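Local coordinates for sporozoite-specific SAG protein (PDB 2WNK) that is a surface antigen of the Toxoplasma gondii sporozoite, related to SAG2 and built from two SRS domains, and probably acts at the parasite's outer face, at residues A[16-20]-A[198-202]; A[95-101]-A[120-126]. All blocks are in the same frame, centred on the assembly; numbering follows the deposited sequence.

Interaction 1 of 2, residues A[16-20]-A[198-202]; sequences TVEKA and EQSGL
With chi1 at -47° in Glu-18 and -51° in Gln-199, CG of each residue stands beside its own backbone N, and both chains then bend at chi2, which brings carboxylate and amide against each other at the meeting of two SRS domains. The two flat groups are turned 56° apart. Glu-18 OE1 lies 2.6 Å from Gln-199 NE2, though the angle is poor for a hydrogen bond; the firm partner of the carboxylate is Lys-128, which forms a salt bridge with OE2. Lys-19, extended beyond CG, runs alongside the turn from Glu-198 to Gly-201, a type I beta turn. Its CG touches the carbonyl of Ser-200 (CG to O 3.2 Å), and its CE reaches Gly-201 N at 3.7 Å, where the lack of a side chain on the glycine leaves the lysine its path. Between the backbones, Ser-200 CA makes a CA-H...O contact of 3.4 Å with Glu-18 O. One water donates to both Glu-18 O and Ser-200 O, the latter at 2.8 Å, bridging the two segments. Beyond the turn, Lys-19 NZ hydrogen-bonds to Cys-158 O, at the end of strand 152-158, and Gly-201 is joined to Cys-158 by a backbone hydrogen bond. The contact thus joins the loop just after strand 12-17 in the first domain to the turn leading into strand 202-207 in the second.

Interaction 2 of 2, residues A[95-101]-A[120-126]; sequences SVFFLCQ and KCGVHIL
Val-96 with Ile-125, Phe-98 with Val-123 and Cys-100 with Cys-121 are the hydrogen-bonded pairs of two antiparallel strands in the mixed sheet of the first SRS domain, whose axes approach to 4.6 Å with directions at 159°. Each pair contributes two backbone hydrogen bonds, six in all; at the pairs between, CA-H...O contacts such as Phe-97 CA to Val-123 O (3.2 Å) add to the hold. Apolar contacts gather on the face of Val-96, Phe-98, Val-123 and Ile-125, where Ile-125 CD1 meets the Phe-98 ring at its edge (3.7 Å from CE2) and the ring also packs with Phe-26. The disulfides Cys-100 to Cys-28 and Cys-121 to Cys-6 fasten this same face to earlier parts of the chain. On the other face, that of Ser-95, Phe-97 and His-124, aromatic contact takes over: the side chains of Phe-97 and His-124 run side by side, their ring planes 16° apart but slid so far that they barely overlap. CG of His-124 stands anti to its backbone N (chi1 172°), and the imidazole extends toward Ser-95, whose OG lies at the ring edge and shares a hydrogen bond of 2.7 Å with His-124 NE2.

From the N terminus the chain first lays down strand 12-17, whose last two residues and the loop after it supply residues 16-20 of interaction 1. It then builds most of the first SRS domain, and interaction 2 closes a short excursion of 18 residues between 95-101 and 120-126. Only after passing through much of the second domain does 198-202 return to close the far longer loop of interaction 1, so that interaction 2 lies wholly within it. Their centres are about 21 Å apart, yet the contacts meet directly: Val-17 N probably donates to Leu-126 O, at 2.7 Å, where strands 12-17 and 121-127 run as neighbours. Interaction 2 thus binds one domain internally, while interaction 1 ties the loop that follows edge strand 12-17 to a turn of the second.

Interaction 1 of 2, residues A[16-20]-A[198-202]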
loop_
_atom_site.group_PDB
_atom_site.type_symbol
_atom_site.label_atom_id
_atom_site.label_comp_id
_atom_site.label_asym_id
_atom_site.label_seq_id
_atom_site.Cartn_x
_atom_site.Cartn_y
_atom_site.Cartn_z
ATOM N N THR A 16 -4.650 2.012 -8.388
ATOM C CA THR A 16 -3.579 2.570 -7.586
ATOM C C THR A 16 -3.045 1.493 -6.637
ATOM O O THR A 16 -3.827 0.760 -6.010
ATOM C CB THR A 16 -4.077 3.764 -6.768
ATOM O OG1 THR A 16 -4.646 4.751 -7.641
ATOM C CG2 THR A 16 -2.936 4.386 -5.984
ATOM N N VAL A 17 -1.728 1.389 -6.545
ATOM C CA VAL A 17 -1.097 0.477 -5.604
ATOM C C VAL A 17 -0.623 1.306 -4.412
ATOM O O VAL A 17 0.217 2.187 -4.552
ATOM C CB VAL A 17 0.088 -0.296 -6.231
ATOM C CG1 VAL A 17 0.795 -1.150 -5.166
ATOM C CG2 VAL A 17 -0.406 -1.211 -7.393
ATOM N N GLU A 18 -1.152 0.997 -3.236
ATOM C CA GLU A 18 -0.938 1.827 -2.047
ATOM C C GLU A 18 0.041 1.217 -1.037
ATOM O O GLU A 18 0.624 1.924 -0.203
ATOM C CB GLU A 18 -2.283 2.056 -1.364
ATOM C CG GLU A 18 -3.387 2.462 -2.324
ATOM C CD GLU A 18 -3.743 3.925 -2.208
ATOM O OE1 GLU A 18 -4.910 4.273 -2.524
ATOM O OE2 GLU A 18 -2.869 4.715 -1.776
ATOM N N LYS A 19 0.222 -0.095 -1.114
ATOM C CA LYS A 19 0.956 -0.822 -0.084
ATOM C C LYS A 19 1.866 -1.870 -0.680
ATOM O O LYS A 19 1.506 -2.494 -1.681
ATOM C CB LYS A 19 -0.032 -1.565 0.777
ATOM C CG LYS A 19 -0.433 -0.895 1.980
ATOM C CD LYS A 19 -0.822 -2.004 2.886
ATOM C CE LYS A 19 -1.396 -1.510 4.141
ATOM N NZ LYS A 19 -1.586 -2.655 5.056
ATOM N N ALA A 20 3.026 -2.069 -0.065
ATOM C CA ALA A 20 3.920 -3.135 -0.490
ATOM C C ALA A 20 3.194 -4.465 -0.340
ATOM O O ALA A 20 2.589 -4.729 0.707
ATOM C CB ALA A 20 5.198 -3.124 0.341
ATOM N N GLU A 198 -3.979 5.101 6.853
ATOM C CA GLU A 198 -3.884 5.250 5.397
ATOM C C GLU A 198 -4.227 3.955 4.627
ATOM O O GLU A 198 -4.181 2.852 5.169
ATOM C CB GLU A 198 -2.503 5.729 4.978
ATOM C CG GLU A 198 -1.935 6.818 5.829
ATOM C CD GLU A 198 -2.057 8.179 5.199
ATOM O OE1 GLU A 198 -3.156 8.517 4.691
ATOM O OE2 GLU A 198 -1.038 8.912 5.218
ATOM N N GLN A 199 -4.571 4.086 3.349
ATOM C CA GLN A 199 -4.658 2.911 2.491
ATOM C C GLN A 199 -3.263 2.277 2.477
ATOM O O GLN A 199 -3.083 1.059 2.325
ATOM C CB GLN A 199 -5.036 3.365 1.095
ATOM C CG GLN A 199 -6.265 4.294 1.061
ATOM C CD GLN A 199 -6.028 5.514 0.181
ATOM O OE1 GLN A 199 -5.303 6.441 0.566
ATOM N NE2 GLN A 199 -6.635 5.517 -1.002
ATOM N N SER A 200 -2.268 3.119 2.686
ATOM C CA SER A 200 -0.871 2.685 2.719
ATOM C C SER A 200 -0.521 1.944 4.005
ATOM O O SER A 200 0.527 1.317 4.099
ATOM C CB SER A 200 0.020 3.894 2.683
ATOM O OG SER A 200 -0.347 4.776 3.749
ATOM N N GLY A 201 -1.395 2.043 4.997
ATOM C CA GLY A 201 -1.152 1.423 6.311
ATOM C C GLY A 201 -0.351 2.314 7.220
ATOM O O GLY A 201 -0.050 1.952 8.366
ATOM N N LEU A 202 -0.044 3.500 6.738
ATOM C CA LEU A 202 0.681 4.482 7.566
ATOM C C LEU A 202 -0.121 5.090 8.696
ATOM O O LEU A 202 -1.272 5.511 8.513
ATOM C CB LEU A 202 1.243 5.582 6.648
ATOM C CG LEU A 202 2.033 6.681 7.324
ATOM C CD1 LEU A 202 3.324 6.082 7.860
ATOM C CD2 LEU A 202 2.367 7.690 6.225
HETATM O O HOH W 1 2.631 1.281 2.286
#

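Interaction 2 of 2, residues A[95-101]-A[120-126]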
loop_
_atom_site.group_PDB
_atom_site.type_symbol
_atom_site.label_atom_id
_atom_site.label_comp_id
_atom_site.label_asym_id
_atom_site.label_seq_id
_atom_site.Cartn_x
_atom_site.Cartn_y
_atom_site.Cartn_z
ATOM N N SER A 95 4.103 5.704 -12.542
ATOM C CA SER A 95 2.979 5.153 -13.286
ATOM C C SER A 95 3.483 4.126 -14.294
ATOM O O SER A 95 4.492 4.340 -14.976
ATOM C CB SER A 95 2.244 6.252 -14.049
ATOM O OG SER A 95 1.426 7.037 -13.198
ATOM N N VAL A 96 2.782 3.004 -14.398
ATOM C CA VAL A 96 2.966 2.110 -15.522
ATOM C C VAL A 96 1.656 1.980 -16.321
ATOM O O VAL A 96 0.575 2.192 -15.791
ATOM C CB VAL A 96 3.517 0.716 -15.143
ATOM C CG1 VAL A 96 4.915 0.869 -14.458
ATOM C CG2 VAL A 96 2.574 -0.039 -14.219
ATOM N N PHE A 97 1.781 1.592 -17.572
ATOM C CA PHE A 97 0.638 1.520 -18.488
ATOM C C PHE A 97 0.659 0.252 -19.273
ATOM O O PHE A 97 1.738 -0.314 -19.582
ATOM C CB PHE A 97 0.688 2.690 -19.498
ATOM C CG PHE A 97 0.649 4.043 -18.878
ATOM C CD1 PHE A 97 -0.569 4.657 -18.666
ATOM C CD2 PHE A 97 1.821 4.687 -18.481
ATOM C CE1 PHE A 97 -0.623 5.924 -18.105
ATOM C CE2 PHE A 97 1.770 5.955 -17.929
ATOM C CZ PHE A 97 0.561 6.563 -17.739
ATOM N N PHE A 98 -0.559 -0.206 -19.641
ATOM C CA PHE A 98 -0.693 -1.236 -20.645
ATOM C C PHE A 98 -1.786 -0.870 -21.634
ATOM O O PHE A 98 -2.616 0.026 -21.349
ATOM C CB PHE A 98 -1.111 -2.562 -19.973
ATOM C CG PHE A 98 -0.151 -2.996 -18.894
ATOM C CD1 PHE A 98 1.029 -3.662 -19.240
ATOM C CD2 PHE A 98 -0.405 -2.694 -17.558
ATOM C CE1 PHE A 98 1.945 -4.077 -18.283
ATOM C CE2 PHE A 98 0.512 -3.086 -16.577
ATOM C CZ PHE A 98 1.690 -3.774 -16.946
ATOM N N LEU A 99 -1.807 -1.556 -22.784
ATOM C CA LEU A 99 -2.978 -1.511 -23.637
ATOM C C LEU A 99 -3.573 -2.896 -23.807
ATOM O O LEU A 99 -2.831 -3.886 -23.906
ATOM C CB LEU A 99 -2.588 -1.017 -25.035
ATOM C CG LEU A 99 -2.218 0.472 -24.989
ATOM C CD1 LEU A 99 -1.503 0.904 -26.270
ATOM C CD2 LEU A 99 -3.479 1.334 -24.750
ATOM N N CYS A 100 -4.898 -2.945 -23.954
ATOM C CA CYS A 100 -5.596 -4.150 -24.364
ATOM C C CYS A 100 -5.985 -3.878 -25.816
ATOM O O CYS A 100 -6.617 -2.850 -26.102
ATOM C CB CYS A 100 -6.862 -4.336 -23.525
ATOM S SG CYS A 100 -6.579 -4.683 -21.735
ATOM N N GLN A 101 -5.574 -4.759 -26.693
ATOM C CA GLN A 101 -5.748 -4.573 -28.118
ATOM C C GLN A 101 -6.185 -5.842 -28.796
ATOM O O GLN A 101 -6.063 -6.874 -28.253
ATOM C CB GLN A 101 -4.447 -4.090 -28.756
ATOM C CG GLN A 101 -3.363 -5.046 -28.890
ATOM C CD GLN A 101 -2.027 -4.437 -29.314
ATOM O OE1 GLN A 101 -1.102 -5.128 -29.665
ATOM N NE2 GLN A 101 -1.940 -3.168 -29.241
ATOM N N LYS A 120 -8.176 0.681 -28.938
ATOM C CA LYS A 120 -7.578 -0.083 -27.813
ATOM C C LYS A 120 -8.118 0.455 -26.508
ATOM O O LYS A 120 -8.691 1.533 -26.494
ATOM C CB LYS A 120 -6.042 0.030 -27.855
ATOM C CG LYS A 120 -5.447 -0.653 -29.093
ATOM C CD LYS A 120 -3.941 -0.384 -29.233
ATOM C CE LYS A 120 -3.483 -0.576 -30.675
ATOM N NZ LYS A 120 -2.014 -0.772 -30.748
ATOM N N CYS A 121 -7.913 -0.273 -25.399
ATOM C CA CYS A 121 -8.358 0.209 -24.100
ATOM C C CYS A 121 -7.123 0.284 -23.212
ATOM O O CYS A 121 -6.275 -0.614 -23.266
ATOM C CB CYS A 121 -9.449 -0.738 -23.501
ATOM S SG CYS A 121 -10.091 -0.157 -21.893
ATOM N N GLY A 122 -6.987 1.345 -22.410
ATOM C CA GLY A 122 -5.741 1.594 -21.684
ATOM C C GLY A 122 -5.910 1.234 -20.204
ATOM O O GLY A 122 -7.003 1.353 -19.643
ATOM N N VAL A 123 -4.829 0.747 -19.610
ATOM C CA VAL A 123 -4.773 0.413 -18.192
ATOM C C VAL A 123 -3.657 1.225 -17.585
ATOM O O VAL A 123 -2.511 1.134 -18.049
ATOM C CB VAL A 123 -4.422 -1.050 -18.002
ATOM C CG1 VAL A 123 -4.219 -1.355 -16.488
ATOM C CG2 VAL A 123 -5.541 -1.909 -18.555
ATOM N N HIS A 124 -4.001 2.071 -16.620
ATOM C CA HIS A 124 -3.028 2.932 -15.973
ATOM C C HIS A 124 -2.921 2.470 -14.517
ATOM O O HIS A 124 -3.940 2.456 -13.803
ATOM C CB HIS A 124 -3.506 4.360 -16.000
ATOM C CG HIS A 124 -2.654 5.280 -15.187
ATOM N ND1 HIS A 124 -3.186 6.264 -14.387
ATOM C CD2 HIS A 124 -1.312 5.329 -15.004
ATOM C CE1 HIS A 124 -2.208 6.903 -13.767
ATOM N NE2 HIS A 124 -1.061 6.357 -14.126
ATOM N N ILE A 125 -1.719 2.096 -14.096
ATOM C CA ILE A 125 -1.514 1.707 -12.702
ATOM C C ILE A 125 -0.596 2.736 -12.060
ATOM O O ILE A 125 0.556 2.904 -12.496
ATOM C CB ILE A 125 -0.935 0.298 -12.553
ATOM C CG1 ILE A 125 -1.866 -0.737 -13.222
ATOM C CG2 ILE A 125 -0.722 0.013 -11.058
ATOM C CD1 ILE A 125 -1.247 -2.141 -13.410
ATOM N N LEU A 126 -1.139 3.445 -11.073
ATOM C CA LEU A 126 -0.384 4.420 -10.277
ATOM C C LEU A 126 0.195 3.718 -9.042
ATOM O O LEU A 126 -0.542 3.140 -8.252
ATOM C CB LEU A 126 -1.290 5.567 -9.842
ATOM C CG LEU A 126 -0.510 6.627 -9.039
ATOM C CD1 LEU A 126 0.563 7.257 -9.883
ATOM C CD2 LEU A 126 -1.400 7.688 -8.393
#